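Local coordinates for CELL WALL surface anchor family protein (Streptococcus pneumoniae, PDB 2WW8), which serves as the adhesin of the pneumococcal pilus, probably recognising host cells through an integrin-like domain carried on a rod of immunoglobulin-like and Cna_B-type domains, at residues Thr624-Ser629 against Gly644-Asn649; Glu207-Gly212 against Asp671-Leu676; Asn595-Asp600 against Arg662-Tyr667. All coordinates share one frame; numbering follows the deposited sequence. Where two conformers were deposited one is given.

Interaction 1: residues Thr624-Ser629 against Gly644-Asn649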
ATOM      1  N   THR A 624       6.505  14.336   0.197  1.00 14.37           N
ATOM      2  CA  THR A 624       7.759  13.682  -0.154  1.00 12.92           C
ATOM      3  C   THR A 624       7.546  12.958  -1.487  1.00 15.19           C
ATOM      4  O   THR A 624       6.414  12.720  -1.910  1.00 15.28           O
ATOM      5  CB  THR A 624       8.270  12.706   0.950  1.00 15.30           C
ATOM      6  OG1 THR A 624       7.243  11.728   1.162  1.00 15.22           O
ATOM      7  CG2 THR A 624       8.560  13.452   2.337  1.00 13.91           C
ATOM      8  N   ALA A 625       8.627  12.564  -2.161  1.00 12.64           N
ATOM      9  CA  ALA A 625       8.476  11.755  -3.364  1.00 11.86           C
ATOM     10  C   ALA A 625       9.578  10.716  -3.389  1.00 13.18           C
ATOM     11  O   ALA A 625      10.602  10.851  -2.690  1.00 13.98           O
ATOM     12  CB  ALA A 625       8.567  12.678  -4.585  1.00 12.42           C
ATOM     13  N   ASN A 626       9.391   9.684  -4.206  1.00 12.94           N
ATOM     14  CA  ASN A 626      10.211   8.486  -4.162  1.00 12.74           C
ATOM     15  C   ASN A 626      11.510   8.663  -4.911  1.00 13.68           C
ATOM     16  O   ASN A 626      12.256   7.710  -5.020  1.00 14.46           O
ATOM     17  CB  ASN A 626       9.409   7.267  -4.638  1.00 14.69           C
ATOM     18  CG  ASN A 626       9.156   7.292  -6.154  1.00 16.31           C
ATOM     19  OD1 ASN A 626       9.154   8.360  -6.795  1.00 15.57           O
ATOM     20  ND2 ASN A 626       8.997   6.113  -6.736  1.00 14.10           N
ATOM     21  N   ASP A 627      11.834   9.857  -5.408  1.00 13.27           N
ATOM     22  CA  ASP A 627      13.216  10.169  -5.792  1.00 13.14           C
ATOM     23  C   ASP A 627      14.024  10.719  -4.600  1.00 13.60           C
ATOM     24  O   ASP A 627      15.177  11.089  -4.797  1.00 15.15           O
ATOM     25  CB  ASP A 627      13.234  11.228  -6.905  1.00 15.87           C
ATOM     26  CG  ASP A 627      12.710  12.579  -6.413  1.00 14.25           C
ATOM     27  OD1 ASP A 627      12.028  12.708  -5.349  1.00 15.18           O
ATOM     28  OD2 ASP A 627      12.950  13.567  -7.123  1.00 20.50           O
ATOM     29  N   GLY A 628      13.443  10.717  -3.389  1.00 12.16           N
ATOM     30  CA  GLY A 628      14.052  11.242  -2.180  1.00 12.13           C
ATOM     31  C   GLY A 628      13.884  12.751  -2.031  1.00 12.68           C
ATOM     32  O   GLY A 628      14.473  13.339  -1.124  1.00 14.78           O
ATOM     33  N   SER A 629      13.118  13.409  -2.895  1.00 10.95           N
ATOM     34  CA  SER A 629      12.837  14.831  -2.702  1.00 12.50           C
ATOM     35  C   SER A 629      11.760  15.043  -1.648  1.00 11.65           C
ATOM     36  O   SER A 629      11.000  14.119  -1.261  1.00 11.13           O
ATOM     37  CB  SER A 629      12.522  15.574  -4.032  1.00  9.82           C
ATOM     38  OG  SER A 629      11.305  15.111  -4.588  1.00 12.72           O
ATOM     39  N   GLY A 644      15.476  19.681  -5.795  1.00 13.24           N
ATOM     40  CA  GLY A 644      14.065  19.516  -5.470  1.00 13.33           C
ATOM     41  C   GLY A 644      13.373  18.421  -6.260  1.00 13.19           C
ATOM     42  O   GLY A 644      12.230  18.133  -5.948  1.00 14.03           O
ATOM     43  N   GLY A 645      14.034  17.821  -7.247  1.00 12.28           N
ATOM     44  CA  GLY A 645      13.535  16.660  -7.958  1.00 10.67           C
ATOM     45  C   GLY A 645      12.077  16.760  -8.385  1.00 11.00           C
ATOM     46  O   GLY A 645      11.615  17.781  -8.909  1.00 12.41           O
ATOM     47  N   LEU A 646      11.332  15.688  -8.176  1.00 11.34           N
ATOM     48  CA  LEU A 646       9.911  15.658  -8.566  1.00 12.07           C
ATOM     49  C   LEU A 646       9.078  16.785  -7.915  1.00 12.41           C
ATOM     50  O   LEU A 646       8.030  17.209  -8.412  1.00 13.01           O
ATOM     51  CB  LEU A 646       9.339  14.290  -8.179  1.00 10.52           C
ATOM     52  CG  LEU A 646       9.981  13.100  -8.953  1.00 12.29           C
ATOM     53  CD1 LEU A 646       9.467  11.873  -8.299  1.00 13.37           C
ATOM     54  CD2 LEU A 646       9.597  13.090 -10.459  1.00 14.89           C
ATOM     55  N   LEU A 647       9.547  17.318  -6.798  1.00 12.31           N
ATOM     56  CA  LEU A 647       8.751  18.344  -6.080  1.00 13.57           C
ATOM     57  C   LEU A 647       9.171  19.780  -6.394  1.00 12.21           C
ATOM     58  O   LEU A 647       8.674  20.730  -5.780  1.00 11.83           O
ATOM     59  CB  LEU A 647       8.771  18.059  -4.556  1.00 12.01           C
ATOM     60  CG  LEU A 647       8.204  16.687  -4.199  1.00 14.80           C
ATOM     61  CD1 LEU A 647       8.229  16.514  -2.687  1.00 14.31           C
ATOM     62  CD2 LEU A 647       6.743  16.487  -4.773  1.00 17.94           C
ATOM     63  N   LYS A 648      10.061  19.921  -7.374  1.00 11.82           N
ATOM     64  CA  LYS A 648      10.656  21.227  -7.717  1.00 13.24           C
ATOM     65  C   LYS A 648       9.571  22.318  -7.846  1.00 13.52           C
ATOM     66  O   LYS A 648       9.762  23.469  -7.444  1.00 11.88           O
ATOM     67  CB  LYS A 648      11.404  21.030  -9.052  1.00 14.12           C
ATOM     68  CG  LYS A 648      12.006  22.259  -9.622  1.00 21.10           C
ATOM     69  CD  LYS A 648      12.709  21.877 -10.940  1.00 20.70           C
ATOM     70  CE  LYS A 648      13.760  20.822 -10.705  1.00 14.35           C
ATOM     71  NZ  LYS A 648      14.786  20.968 -11.739  1.00 19.50           N
ATOM     72  N   ASN A 649       8.405  21.966  -8.393  1.00 13.25           N
ATOM     73  CA  ASN A 649       7.359  22.963  -8.614  1.00 12.25           C
ATOM     74  C   ASN A 649       6.090  22.665  -7.823  1.00 12.92           C
ATOM     75  O   ASN A 649       5.022  23.250  -8.129  1.00 14.11           O
ATOM     76  CB  ASN A 649       7.073  23.091 -10.144  1.00 11.73           C
ATOM     77  CG  ASN A 649       8.248  23.703 -10.919  1.00 11.72           C
ATOM     78  OD1 ASN A 649       8.802  23.137 -11.882  1.00 11.64           O
ATOM     79  ND2 ASN A 649       8.658  24.865 -10.473  1.00  6.04           N
TER
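Asp627 CG and Ser629 OG both sit in the crowded position between the backbone N and the carbonyl carbon (chi1 66° and 67°), while Leu646 and Leu647 turn CG anti to their carbonyl carbons, so that carboxylate, hydroxyl and two isobutyl groups meet. The two carboxylate oxygens divide the work. Asp627 OD1 is gripped twice from its own loop, by Ser629 OG at 2.6 Å on the syn lone pair and by Ser629 N from above the carboxylate plane. The second of these closes an Asx turn, built onto the type I turn Ala625-Gly628 and the G1 bulge that places Gly628 and Ser629 opposite Ala625; the turn leads from strand 621-625 to strand 630-632 of the Ig-like region. Asp627 OD2 accepts from Leu646 N at 2.9 Å, nearly straight at 164° and also from above the carboxylate plane. Gly645, without a side chain, passes with its CA 3.3 Å from Asp627 OD2. Leu646 and Asp627 slide past each other in opposite directions, and Leu646 CD1 reaches Ala625 CB at 3.9 Å. Leu647 packs CG against Ser629 OG at 3.5 Å and rests CD1 on the backbone of Thr624, while strand 673-682 supplies Val674 beside it.

Interaction 2: residues Glu207-Gly212 against Asp671-Leu676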
ATOM      1  N   GLU A 207      -3.117   9.835   4.472  1.00 16.25           N
ATOM      2  CA  GLU A 207      -2.100   9.732   3.422  1.00 14.93           C
ATOM      3  C   GLU A 207      -2.764   9.650   2.049  1.00 15.22           C
ATOM      4  O   GLU A 207      -3.661   8.817   1.869  1.00 16.28           O
ATOM      5  CB  GLU A 207      -1.279   8.448   3.663  1.00 15.29           C
ATOM      6  CG  GLU A 207      -0.263   8.108   2.550  1.00 14.35           C
ATOM      7  CD  GLU A 207       0.054   6.620   2.590  1.00 22.00           C
ATOM      8  OE1 GLU A 207      -0.682   5.782   1.964  1.00 18.44           O
ATOM      9  OE2 GLU A 207       1.050   6.335   3.294  1.00 22.55           O
ATOM     10  N   LEU A 208      -2.262  10.429   1.083  1.00 15.66           N
ATOM     11  CA  LEU A 208      -2.640  10.443  -0.344  1.00 16.76           C
ATOM     12  C   LEU A 208      -1.351  10.187  -1.103  1.00 17.08           C
ATOM     13  O   LEU A 208      -0.314  10.718  -0.716  1.00 14.49           O
ATOM     14  CB  LEU A 208      -3.206  11.805  -0.777  1.00 18.59           C
ATOM     15  CG  LEU A 208      -4.668  12.106  -0.431  1.00 19.30           C
ATOM     16  CD1 LEU A 208      -4.866  12.319   1.069  1.00 15.52           C
ATOM     17  CD2 LEU A 208      -5.155  13.307  -1.269  1.00 17.74           C
ATOM     18  N   THR A 209      -1.435   9.346  -2.138  1.00 16.51           N
ATOM     19  CA  THR A 209      -0.313   9.159  -3.030  1.00 16.35           C
ATOM     20  C   THR A 209      -0.808   9.255  -4.481  1.00 16.85           C
ATOM     21  O   THR A 209      -1.999   9.046  -4.738  1.00 16.31           O
ATOM     22  CB  THR A 209       0.429   7.829  -2.831  1.00 15.70           C
ATOM     23  OG1 THR A 209      -0.315   6.736  -3.391  1.00 17.71           O
ATOM     24  CG2 THR A 209       0.779   7.540  -1.372  1.00 12.91           C
ATOM     25  N   VAL A 210       0.122   9.579  -5.393  1.00 16.47           N
ATOM     26  CA  VAL A 210      -0.158   9.661  -6.813  1.00 14.56           C
ATOM     27  C   VAL A 210       1.118   9.162  -7.490  1.00 15.92           C
ATOM     28  O   VAL A 210       2.215   9.543  -7.106  1.00 15.38           O
ATOM     29  CB  VAL A 210      -0.460  11.104  -7.272  1.00 17.89           C
ATOM     30  CG1 VAL A 210      -0.645  11.103  -8.789  1.00 17.62           C
ATOM     31  CG2 VAL A 210      -1.771  11.604  -6.612  1.00 16.56           C
ATOM     32  N   SER A 211       0.958   8.280  -8.467  1.00 13.67           N
ATOM     33  CA  SER A 211       2.087   7.806  -9.257  0.50 14.42           C
ATOM     34  C   SER A 211       1.690   7.943 -10.713  1.00 14.44           C
ATOM     35  O   SER A 211       0.497   7.800 -11.072  1.00 14.18           O
ATOM     36  CB  SER A 211       2.404   6.364  -8.895  0.50 13.37           C
ATOM     37  OG  SER A 211       1.534   5.521  -9.610  0.50 13.56           O
ATOM     38  N   GLY A 212       2.668   8.293 -11.548  1.00 14.47           N
ATOM     39  CA  GLY A 212       2.390   8.588 -12.961  1.00 11.75           C
ATOM     40  C   GLY A 212       2.699   7.442 -13.921  1.00 12.49           C
ATOM     41  O   GLY A 212       2.991   6.277 -13.535  1.00 11.81           O
ATOM     42  N   ASP A 671       6.873   4.974 -12.325  1.00 16.91           N
ATOM     43  CA  ASP A 671       7.703   4.800 -11.134  1.00 18.47           C
ATOM     44  C   ASP A 671       8.025   6.113 -10.414  1.00 18.39           C
ATOM     45  O   ASP A 671       8.970   6.127  -9.636  1.00 20.31           O
ATOM     46  CB  ASP A 671       8.985   3.983 -11.379  1.00 20.25           C
ATOM     47  CG  ASP A 671       8.687   2.503 -11.744  1.00 27.71           C
ATOM     48  OD1 ASP A 671       7.755   1.898 -11.163  1.00 33.77           O
ATOM     49  OD2 ASP A 671       9.363   1.915 -12.628  1.00 31.96           O
ATOM     50  N   GLU A 672       7.260   7.178 -10.644  1.00 15.45           N
ATOM     51  CA  GLU A 672       7.437   8.443  -9.947  1.00 13.56           C
ATOM     52  C   GLU A 672       6.212   8.604  -9.106  1.00 14.85           C
ATOM     53  O   GLU A 672       5.085   8.648  -9.633  1.00 15.81           O
ATOM     54  CB  GLU A 672       7.597   9.621 -10.943  1.00 12.68           C
ATOM     55  CG  GLU A 672       8.881   9.387 -11.768  1.00 15.86           C
ATOM     56  CD  GLU A 672       9.295  10.497 -12.728  1.00 22.09           C
ATOM     57  OE1 GLU A 672       8.437  11.220 -13.319  1.00 18.07           O
ATOM     58  OE2 GLU A 672      10.541  10.613 -12.904  1.00 22.58           O
ATOM     59  N   LYS A 673       6.422   8.765  -7.802  1.00 12.54           N
ATOM     60  CA  LYS A 673       5.300   8.744  -6.900  1.00 11.47           C
ATOM     61  C   LYS A 673       5.443   9.797  -5.804  1.00 13.09           C
ATOM     62  O   LYS A 673       6.525   9.964  -5.251  1.00 14.91           O
ATOM     63  CB  LYS A 673       5.192   7.372  -6.323  1.00 10.08           C
ATOM     64  CG  LYS A 673       4.036   7.168  -5.282  1.00 14.01           C
ATOM     65  CD  LYS A 673       4.159   5.659  -4.917  1.00 20.56           C
ATOM     66  CE  LYS A 673       2.987   5.123  -4.087  1.00 26.31           C
ATOM     67  NZ  LYS A 673       3.380   3.978  -3.148  1.00 29.94           N
ATOM     68  N   VAL A 674       4.377  10.538  -5.525  1.00 13.62           N
ATOM     69  CA  VAL A 674       4.412  11.586  -4.476  1.00 15.07           C
ATOM     70  C   VAL A 674       3.449  11.149  -3.371  1.00 15.92           C
ATOM     71  O   VAL A 674       2.423  10.518  -3.699  1.00 15.38           O
ATOM     72  CB  VAL A 674       3.859  12.887  -5.090  1.00 15.92           C
ATOM     73  CG1 VAL A 674       3.624  13.973  -4.049  1.00 19.64           C
ATOM     74  CG2 VAL A 674       4.935  13.391  -6.074  1.00 18.25           C
ATOM     75  N   THR A 675       3.785  11.494  -2.123  1.00 14.18           N
ATOM     76  CA  THR A 675       2.989  11.197  -0.904  1.00 15.48           C
ATOM     77  C   THR A 675       2.710  12.460  -0.094  1.00 16.10           C
ATOM     78  O   THR A 675       3.634  13.246   0.194  1.00 15.18           O
ATOM     79  CB  THR A 675       3.754  10.205  -0.006  1.00 15.10           C
ATOM     80  OG1 THR A 675       4.089   9.051  -0.785  1.00 18.05           O
ATOM     81  CG2 THR A 675       2.949   9.761   1.257  1.00 13.13           C
ATOM     82  N   LEU A 676       1.439  12.673   0.242  1.00 15.57           N
ATOM     83  CA  LEU A 676       1.058  13.780   1.088  1.00 15.74           C
ATOM     84  C   LEU A 676       0.529  13.181   2.402  1.00 16.83           C
ATOM     85  O   LEU A 676      -0.262  12.237   2.379  1.00 15.97           O
ATOM     86  CB  LEU A 676      -0.065  14.586   0.445  1.00 14.86           C
ATOM     87  CG  LEU A 676      -0.794  15.592   1.349  1.00 15.34           C
ATOM     88  CD1 LEU A 676       0.048  16.810   1.676  1.00 15.44           C
ATOM     89  CD2 LEU A 676      -2.104  16.093   0.715  1.00 13.61           C
TER
HETATM   90  O   HOH W   1       3.777   4.603 -11.779  1.00 26.99           O
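Strands 207-211 and 673-676 run antiparallel, their axes 4.7 Å apart at closest approach and 167° between their directions, with Leu208-Leu676 and Val210-Val674 as hydrogen-bonded pairs. Leu676 N gives the shortest bond of the ladder, 2.8 Å to Leu208 O and nearly along the C=O axis. Gly212 N extends the series to Glu672 O, and CA-H...O contacts such as Thr209 CA to Val674 O at 3.1 Å fill the steps between. One face bears the non-hydrogen-bonded pairs Thr209-Thr675 and Ser211-Lys673. Lys673, its CG anti to the backbone N and its chain extended, crosses obliquely over Thr209 and lays CE 3.7 Å from Thr209 OG1, a hydroxyl that bonds to Ser190. Thr209 and Thr675 stand side by side, CG2 of Thr209 3.7 Å from OG1 of Thr675. This pairing joins a strand that precedes what is probably the integrin-like domain with one from the Ig-like tip-pilin region, far apart in sequence. The other face, with Leu208, Val210, Val674 and Leu676, is buried: Leu208 and Val210 lie on Ile598 and Phe713, Val674 and Leu676 on Leu623. Beyond the Gly212 N bond, a water donates to Gly212 O at 2.6 Å, accepts from Asp671 N and bonds to Ser211 OG, a hydroxyl also hydrogen-bonded to Thr188.

Interaction 3: residues Asn595-Asp600 against Arg662-Tyr667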
ATOM      1  N   ASN A 595       1.766  19.033 -14.543  1.00 12.24           N
ATOM      2  CA  ASN A 595       1.253  20.139 -13.718  1.00 12.41           C
ATOM      3  C   ASN A 595      -0.127  19.667 -13.255  1.00 14.84           C
ATOM      4  O   ASN A 595      -1.127  20.360 -13.469  1.00 13.87           O
ATOM      5  CB  ASN A 595       1.107  21.425 -14.558  1.00 11.36           C
ATOM      6  CG  ASN A 595       0.853  22.637 -13.695  1.00 15.31           C
ATOM      7  OD1 ASN A 595       1.132  22.636 -12.509  1.00 16.96           O
ATOM      8  ND2 ASN A 595       0.278  23.676 -14.283  1.00 18.23           N
ATOM      9  N   GLY A 596      -0.160  18.447 -12.715  1.00 12.38           N
ATOM     10  CA  GLY A 596      -1.346  17.919 -12.055  1.00 15.54           C
ATOM     11  C   GLY A 596      -1.635  18.557 -10.703  1.00 15.79           C
ATOM     12  O   GLY A 596      -0.708  19.089 -10.054  1.00 17.21           O
ATOM     13  N   THR A 597      -2.897  18.477 -10.297  1.00 13.44           N
ATOM     14  CA  THR A 597      -3.399  19.040  -9.041  1.00 14.61           C
ATOM     15  C   THR A 597      -4.209  18.036  -8.215  1.00 13.80           C
ATOM     16  O   THR A 597      -5.138  17.379  -8.697  1.00 14.87           O
ATOM     17  CB  THR A 597      -4.303  20.257  -9.415  1.00 16.51           C
ATOM     18  OG1 THR A 597      -3.469  21.201 -10.109  1.00 18.51           O
ATOM     19  CG2 THR A 597      -4.924  20.958  -8.196  1.00 14.00           C
ATOM     20  N   ILE A 598      -3.919  17.936  -6.936  1.00 14.34           N
ATOM     21  CA  ILE A 598      -4.849  17.217  -6.070  1.00 14.54           C
ATOM     22  C   ILE A 598      -5.733  18.230  -5.364  1.00 16.81           C
ATOM     23  O   ILE A 598      -5.198  19.196  -4.811  1.00 17.09           O
ATOM     24  CB  ILE A 598      -4.136  16.399  -5.013  1.00 15.51           C
ATOM     25  CG1 ILE A 598      -3.247  15.345  -5.656  1.00 14.41           C
ATOM     26  CG2 ILE A 598      -5.184  15.768  -4.029  1.00 15.69           C
ATOM     27  CD1 ILE A 598      -2.275  14.689  -4.700  1.00 14.57           C
ATOM     28  N   THR A 599      -7.047  18.004  -5.361  1.00 15.95           N
ATOM     29  CA  THR A 599      -7.978  18.860  -4.635  1.00 16.13           C
ATOM     30  C   THR A 599      -8.636  18.004  -3.566  1.00 16.35           C
ATOM     31  O   THR A 599      -9.275  16.953  -3.841  1.00 12.24           O
ATOM     32  CB  THR A 599      -9.058  19.448  -5.554  1.00 15.75           C
ATOM     33  OG1 THR A 599      -8.407  20.151  -6.634  1.00 16.09           O
ATOM     34  CG2 THR A 599      -9.990  20.437  -4.786  1.00 19.99           C
ATOM     35  N   ASP A 600      -8.480  18.465  -2.329  1.00 16.63           N
ATOM     36  CA  ASP A 600      -8.804  17.650  -1.143  1.00 15.87           C
ATOM     37  C   ASP A 600      -9.520  18.482  -0.065  1.00 17.49           C
ATOM     38  O   ASP A 600      -8.878  18.953   0.898  1.00 16.58           O
ATOM     39  CB  ASP A 600      -7.539  16.992  -0.585  1.00 16.00           C
ATOM     40  CG  ASP A 600      -7.804  16.061   0.594  1.00 21.38           C
ATOM     41  OD1 ASP A 600      -8.966  15.713   0.919  1.00 20.86           O
ATOM     42  OD2 ASP A 600      -6.814  15.664   1.237  1.00 22.58           O
ATOM     43  N   ARG A 662      -4.989  21.966  -1.445  1.00 16.05           N
ATOM     44  CA  ARG A 662      -4.634  21.675  -2.832  1.00 16.36           C
ATOM     45  C   ARG A 662      -3.131  21.398  -2.928  1.00 17.56           C
ATOM     46  O   ARG A 662      -2.269  22.091  -2.311  1.00 16.32           O
ATOM     47  CB  ARG A 662      -5.012  22.834  -3.770  1.00 14.54           C
ATOM     48  CG  ARG A 662      -6.526  22.974  -3.870  1.00 20.10           C
ATOM     49  CD  ARG A 662      -6.948  24.394  -4.125  1.00 22.70           C
ATOM     50  NE  ARG A 662      -6.138  24.921  -5.200  1.00 35.17           N
ATOM     51  CZ  ARG A 662      -5.485  26.085  -5.182  1.00 35.62           C
ATOM     52  NH1 ARG A 662      -5.553  26.946  -4.145  1.00 36.66           N
ATOM     53  NH2 ARG A 662      -4.780  26.378  -6.264  1.00 31.10           N
ATOM     54  N   VAL A 663      -2.819  20.406  -3.752  1.00 16.50           N
ATOM     55  CA  VAL A 663      -1.417  20.211  -4.117  1.00 15.25           C
ATOM     56  C   VAL A 663      -1.320  20.478  -5.621  1.00 15.77           C
ATOM     57  O   VAL A 663      -1.981  19.806  -6.419  1.00 15.66           O
ATOM     58  CB  VAL A 663      -0.903  18.792  -3.764  1.00 15.44           C
ATOM     59  CG1 VAL A 663       0.589  18.653  -4.208  1.00 12.90           C
ATOM     60  CG2 VAL A 663      -1.144  18.411  -2.319  1.00 14.26           C
ATOM     61  N   THR A 664      -0.491  21.452  -5.989  1.00 16.35           N
ATOM     62  CA  THR A 664      -0.283  21.866  -7.364  1.00 16.30           C
ATOM     63  C   THR A 664       1.110  21.512  -7.844  1.00 14.78           C
ATOM     64  O   THR A 664       1.985  21.274  -7.031  1.00 17.77           O
ATOM     65  CB  THR A 664      -0.543  23.390  -7.532  1.00 18.70           C
ATOM     66  OG1 THR A 664       0.435  24.094  -6.778  1.00 17.37           O
ATOM     67  CG2 THR A 664      -1.981  23.845  -7.045  1.00 14.34           C
ATOM     68  N   GLY A 665       1.299  21.458  -9.157  1.00 13.94           N
ATOM     69  CA  GLY A 665       2.620  21.367  -9.752  1.00 13.75           C
ATOM     70  C   GLY A 665       3.169  19.948  -9.769  1.00 12.77           C
ATOM     71  O   GLY A 665       4.348  19.790  -9.500  1.00 11.87           O
ATOM     72  N   LEU A 666       2.326  18.946 -10.014  1.00 11.63           N
ATOM     73  CA  LEU A 666       2.778  17.559 -10.055  1.00 12.44           C
ATOM     74  C   LEU A 666       3.196  17.195 -11.466  1.00 11.21           C
ATOM     75  O   LEU A 666       2.411  17.401 -12.385  1.00 12.54           O
ATOM     76  CB  LEU A 666       1.630  16.585  -9.688  1.00 12.20           C
ATOM     77  CG  LEU A 666       1.145  16.826  -8.217  1.00 18.34           C
ATOM     78  CD1 LEU A 666      -0.037  15.919  -7.778  1.00 16.30           C
ATOM     79  CD2 LEU A 666       2.327  16.572  -7.298  1.00 17.72           C
ATOM     80  N   TYR A 667       4.364  16.579 -11.619  1.00 13.21           N
ATOM     81  CA  TYR A 667       4.899  16.112 -12.907  1.00 12.90           C
ATOM     82  C   TYR A 667       5.462  14.711 -12.672  1.00 13.49           C
ATOM     83  O   TYR A 667       6.492  14.605 -12.007  1.00 14.26           O
ATOM     84  CB  TYR A 667       5.988  17.048 -13.461  1.00 13.19           C
ATOM     85  CG  TYR A 667       5.553  18.485 -13.765  1.00 12.81           C
ATOM     86  CD1 TYR A 667       5.388  19.429 -12.720  1.00 15.64           C
ATOM     87  CD2 TYR A 667       5.323  18.894 -15.078  1.00 11.29           C
ATOM     88  CE1 TYR A 667       4.998  20.713 -13.002  1.00 14.11           C
ATOM     89  CE2 TYR A 667       4.953  20.230 -15.379  1.00 14.25           C
ATOM     90  CZ  TYR A 667       4.776  21.106 -14.308  1.00 14.55           C
ATOM     91  OH  TYR A 667       4.422  22.434 -14.516  1.00 17.91           O
TER
HETATM   92  O   HOH W   2      -1.189  22.226 -10.701  1.00 14.31           O
HETATM   93  O   HOH W   3       4.214  24.102 -12.522  1.00 15.52           O
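Two G1 beta bulges disturb an otherwise regular antiparallel pair in the Ig-like region: Asn595 and Gly596 both face Leu666, and Gly665 and Leu666 both face Gly596. Two hydrogen bonds link the central pair, Gly596 N to Leu666 O at 2.8 Å and Leu666 N to Gly596 O at 3.0 Å, each meeting a carbonyl lone pair in its plane. Past the bulge the register has slipped by one residue; Ile598 N donates to Val663 O at 2.7 Å, and Val663 N donates back to Ile598 O. On the inward face, Ile598 crosses Leu666 obliquely, Ile598 CG1 to Leu666 CD1 at 3.9 Å; Ile598 CG1 and Leu666 CG both lie beside the backbone N (chi1 near -60°). Leu666 CB also rests against Gly596 O. At the bulged end, Asn595 N sits over one face of the Tyr667 ring, 3.4 Å above the plane at its centre. The amide of Asn595, its CG anti to N, extends alongside with its plane only 10° from that of the ring. One water bridges Asn595 OD1, Thr597 OG1 and Gly665 N; another bonds to Tyr667 OH at 2.6 Å and donates only weakly to Asn595 OD1. Strand 651-655 flanks strand 660-668 on one edge and strand 699-701 flanks strand 593-601 on the other, while strand 203-218 packs across the face bearing Ile598.

Overall arrangement
Interactions 2 and 3 are strand ladders whose apolar faces meet, Leu676 also touching Val663, so two sheets close on a shared hydrophobic core. Strands 660-668 and 673-682 follow one another in the chain, the first serving interaction 3 and the second interaction 2. Interaction 1 lies nearer the surface, at the end of strand 621-625, which neighbours strand 673-682; Asn626 bonds to Lys673 N through OD1 and probably to Asp671 O through ND2, and Leu646 packs on both Glu672 and the Tyr667 backbone. Its chemistry differs accordingly: a carboxylate organises two loops, whereas main-chain bonds carry the ladders and waters join polar groups at the bulge of interaction 3 and beside Gly212 in interaction 2.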